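Local structure of coat protein (Leviviridae sp., 6YFR) at the interface of chains A and B. The protein forms the shell of a single-stranded RNA bacteriophage, assembling as interlocked dimers into virus-like particles and probably binding the genomic RNA inside. Coordinates in Å, arbitrary orientation; residue numbers count along the deposited sequence, not the author numbering. Chains: chain A/B, coat protein.

Contact 1: the interface of chains A and B. Residues chain A 11-14; chain B 116-118.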
loop_
_atom_site.group_PDB
_atom_site.type_symbol
_atom_site.label_atom_id
_atom_site.label_comp_id
_atom_site.label_asym_id
_atom_site.label_seq_id
_atom_site.Cartn_x
_atom_site.Cartn_y
_atom_site.Cartn_z
ATOM N N PRO A 11 -10.338 14.671 -75.452
ATOM C CA PRO A 11 -10.477 13.322 -74.898
ATOM C C PRO A 11 -9.263 12.469 -75.219
ATOM O O PRO A 11 -8.713 12.512 -76.323
ATOM C CB PRO A 11 -11.745 12.783 -75.570
ATOM C CG PRO A 11 -11.851 13.556 -76.832
ATOM C CD PRO A 11 -11.344 14.932 -76.499
ATOM N N VAL A 12 -8.857 11.688 -74.233
ATOM C CA VAL A 12 -7.651 10.885 -74.296
ATOM C C VAL A 12 -7.986 9.403 -74.399
ATOM O O VAL A 12 -7.518 8.703 -75.298
ATOM C CB VAL A 12 -6.762 11.174 -73.067
ATOM C CG1 VAL A 12 -5.519 10.332 -73.091
ATOM C CG2 VAL A 12 -6.446 12.669 -72.982
ATOM N N THR A 13 -8.820 8.916 -73.491
ATOM C CA THR A 13 -9.285 7.547 -73.425
ATOM C C THR A 13 -10.801 7.559 -73.301
ATOM O O THR A 13 -11.390 8.592 -72.965
ATOM C CB THR A 13 -8.654 6.819 -72.228
ATOM O OG1 THR A 13 -8.925 7.554 -71.029
ATOM C CG2 THR A 13 -7.147 6.698 -72.419
ATOM N N PRO A 14 -11.465 6.433 -73.581
ATOM C CA PRO A 14 -12.931 6.392 -73.429
ATOM C C PRO A 14 -13.421 6.827 -72.057
ATOM O O PRO A 14 -14.470 7.477 -71.955
ATOM C CB PRO A 14 -13.266 4.917 -73.716
ATOM C CG PRO A 14 -11.955 4.189 -73.612
ATOM C CD PRO A 14 -10.947 5.161 -74.099
ATOM N N ASN B 116 -18.126 6.669 -74.004
ATOM C CA ASN B 116 -16.855 6.748 -74.718
ATOM C C ASN B 116 -16.616 8.203 -75.098
ATOM O O ASN B 116 -17.331 8.752 -75.942
ATOM C CB ASN B 116 -16.871 5.852 -75.957
ATOM C CG ASN B 116 -15.492 5.643 -76.548
ATOM O OD1 ASN B 116 -14.665 6.557 -76.573
ATOM N ND2 ASN B 116 -15.236 4.430 -77.028
ATOM N N LEU B 117 -15.606 8.825 -74.479
ATOM C CA LEU B 117 -15.298 10.226 -74.754
ATOM C C LEU B 117 -14.790 10.451 -76.168
ATOM O O LEU B 117 -14.856 11.582 -76.661
ATOM C CB LEU B 117 -14.246 10.742 -73.775
ATOM C CG LEU B 117 -14.670 10.969 -72.330
ATOM C CD1 LEU B 117 -13.440 11.156 -71.481
ATOM C CD2 LEU B 117 -15.560 12.188 -72.248
ATOM N N LEU B 118 -14.276 9.412 -76.826
ATOM C CA LEU B 118 -13.602 9.588 -78.105
ATOM C C LEU B 118 -14.554 9.697 -79.286
ATOM O O LEU B 118 -14.107 10.058 -80.379
ATOM C CB LEU B 118 -12.632 8.432 -78.344
ATOM C CG LEU B 118 -11.515 8.281 -77.313
ATOM C CD1 LEU B 118 -10.749 7.007 -77.573
ATOM C CD2 LEU B 118 -10.587 9.483 -77.362
#
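The backbone N-H of B:Leu117 points at the carbonyl oxygen of A:Pro14, N to O 3.1 Å, in the carbonyl plane and on a lone pair, with 159° at the hydrogen. This joins two loops of the levivirus coat protein dimer. On chain A the loop lies between strands 9-9 and 16-22. On chain B it follows helix 109-114, near the C-terminus. A:Pro11 and A:Pro14 flank the two leucines of chain B. Around the bond, proline and leucine carbons pack against each other and against main-chain carbonyl oxygens.

B:Leu117 makes contact through CB and the CD1 methyl. Its CB lies 3.7 Å from CB of the A:Pro11 ring. CB and CD1 both lie by the carbonyl oxygen of A:Thr13, CD1 at 3.6 Å. CB and CG of the same A:Pro11 also lie near the main-chain oxygen of B:Leu117.

B:Leu118 sends its two methyl branches to different places. CG is anti to the carbonyl carbon (chi1 -61°), which directs the fork at the chain A loop. CD1 meets CD of A:Pro14 at 3.9 Å, and the two side chains cross obliquely. CD2 reaches the carbonyl oxygen of A:Pro11 at 3.7 Å and lies near that of A:Val12.

OD1 of B:Asn116 reaches forward along its own chain, as in an Asx turn. It accepts the backbone N-H of B:Leu118 at 2.9 Å, with the donor tilted 18° from the amide plane. This bond should limit rotation of the amide. The held amide lies beside the A:Pro14 ring, with CG 3.7 Å from CB of the proline.

Contact 2: the interface of chains A and B. Residues chain A 1-3, 56; chain B 93, 96, 99-100.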
loop_
_atom_site.group_PDB
_atom_site.type_symbol
_atom_site.label_atom_id
_atom_site.label_comp_id
_atom_site.label_asym_id
_atom_site.label_seq_id
_atom_site.Cartn_x
_atom_site.Cartn_y
_atom_site.Cartn_z
ATOM N N ALA A 1 -28.940 31.600 -74.491
ATOM C CA ALA A 1 -27.991 31.491 -75.593
ATOM C C ALA A 1 -26.888 30.501 -75.272
ATOM O O ALA A 1 -26.172 30.662 -74.284
ATOM C CB ALA A 1 -27.388 32.841 -75.910
ATOM N N SER A 2 -26.749 29.481 -76.115
ATOM C CA SER A 2 -25.648 28.542 -75.967
ATOM C C SER A 2 -24.324 29.293 -76.010
ATOM O O SER A 2 -24.100 30.129 -76.891
ATOM C CB SER A 2 -25.702 27.488 -77.072
ATOM O OG SER A 2 -24.635 26.562 -76.951
ATOM N N LEU A 3 -23.457 29.008 -75.047
ATOM C CA LEU A 3 -22.181 29.710 -74.975
ATOM C C LEU A 3 -21.205 29.145 -76.007
ATOM O O LEU A 3 -21.212 27.941 -76.276
ATOM C CB LEU A 3 -21.583 29.591 -73.575
ATOM C CG LEU A 3 -22.325 30.316 -72.453
ATOM C CD1 LEU A 3 -21.701 30.007 -71.101
ATOM C CD2 LEU A 3 -22.320 31.810 -72.710
ATOM N N TYR A 56 -19.921 28.201 -64.609
ATOM C CA TYR A 56 -19.803 29.584 -65.067
ATOM C C TYR A 56 -19.469 30.454 -63.861
ATOM O O TYR A 56 -20.296 30.620 -62.959
ATOM C CB TYR A 56 -21.085 30.059 -65.745
ATOM C CG TYR A 56 -20.921 31.356 -66.507
ATOM C CD1 TYR A 56 -20.636 31.352 -67.865
ATOM C CD2 TYR A 56 -21.048 32.583 -65.867
ATOM C CE1 TYR A 56 -20.482 32.535 -68.567
ATOM C CE2 TYR A 56 -20.897 33.771 -66.562
ATOM C CZ TYR A 56 -20.612 33.740 -67.910
ATOM O OH TYR A 56 -20.459 34.919 -68.607
ATOM N N ARG B 93 -27.144 34.877 -67.657
ATOM C CA ARG B 93 -26.079 33.884 -67.668
ATOM C C ARG B 93 -26.572 32.511 -67.231
ATOM O O ARG B 93 -26.090 31.503 -67.751
ATOM C CB ARG B 93 -24.914 34.347 -66.791
ATOM C CG ARG B 93 -24.177 35.583 -67.322
ATOM C CD ARG B 93 -23.634 35.392 -68.740
ATOM N NE ARG B 93 -24.612 35.730 -69.774
ATOM C CZ ARG B 93 -24.820 36.960 -70.231
ATOM N NH1 ARG B 93 -24.115 37.977 -69.748
ATOM N NH2 ARG B 93 -25.733 37.173 -71.168
ATOM N N ASP B 96 -28.053 31.226 -70.299
ATOM C CA ASP B 96 -26.995 30.785 -71.203
ATOM C C ASP B 96 -26.419 29.444 -70.767
ATOM O O ASP B 96 -26.109 28.590 -71.605
ATOM C CB ASP B 96 -25.893 31.843 -71.282
ATOM C CG ASP B 96 -26.355 33.118 -71.960
ATOM O OD1 ASP B 96 -27.370 33.065 -72.689
ATOM O OD2 ASP B 96 -25.702 34.170 -71.768
ATOM N N ASP B 99 -28.844 26.702 -71.676
ATOM C CA ASP B 99 -28.805 26.470 -73.116
ATOM C C ASP B 99 -27.537 25.729 -73.518
ATOM O O ASP B 99 -27.570 24.873 -74.408
ATOM C CB ASP B 99 -28.927 27.795 -73.865
ATOM C CG ASP B 99 -30.305 28.408 -73.734
ATOM O OD1 ASP B 99 -31.276 27.641 -73.553
ATOM O OD2 ASP B 99 -30.420 29.650 -73.810
ATOM N N THR B 100 -26.410 26.040 -72.869
ATOM C CA THR B 100 -25.179 25.306 -73.132
ATOM C C THR B 100 -25.326 23.844 -72.735
ATOM O O THR B 100 -24.832 22.947 -73.430
ATOM C CB THR B 100 -24.015 25.948 -72.380
ATOM O OG1 THR B 100 -23.968 27.350 -72.677
ATOM C CG2 THR B 100 -22.700 25.304 -72.787
#
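The N-terminal nitrogen of A:Ala1 is gripped by two carboxylates, OD1 of B:Asp96 at 2.8 Å and OD2 of B:Asp99. The bond to B:Asp99 is modelled very short, and its exact length carries little at this resolution. The site belongs to the levivirus coat protein dimer, where the N-terminal segment of one subunit lies on helix 90-107 of the other. B:Asp99 offers the lone pair of OD2 that faces away from its other oxygen. B:Asp96 is also met on the anti side, 17° out of its carboxylate plane. The two acids would probably favour a charged terminal amine.

B:Asp96 is itself positioned by B:Arg93, one turn earlier. NE of the arginine makes a salt bridge to OD2 at 2.8 Å, so the two carboxylate oxygens serve different partners. The arginine chain bends at chi2 (-57°) and again at chi3, which brings NE back towards B:Asp96. Its CD methylene meets the phenol end of A:Tyr56, 3.5 Å from CZ. CG lies beside CE2. The aliphatic part thus touches the ring, while the guanidinium plane stands 58° from it.

Further along the segment, the backbone N-H of A:Leu3 donates to the hydroxyl OG1 of B:Thr100 at 2.9 Å. That hydroxyl in turn donates to the carbonyl oxygen of B:Asp96 at 2.7 Å, from above the carbonyl plane. A:Leu3 turns its CD2 methyl to CB of B:Asp96, 3.8 Å away, and the two side chains cross at about a right angle. A:Ser2 adds backbone packing against CB of B:Asp99.

The C-alpha centres of contact 1 and contact 2 lie about 24 Å apart on one dimer interface. They share no residue. Contact 1 joins a loop of chain A to the C-terminal region of chain B. Contact 2 joins the N-terminal segment and strand 47-59 of chain A to helix 90-107 of chain B. Each subunit is thus tied to its partner through both its early residues and its C-terminal half. The two-fold symmetry repeats both contacts with the chains exchanged. The doubled ties suit a stable interlocked dimer, probably the building unit of the 60-copy particle.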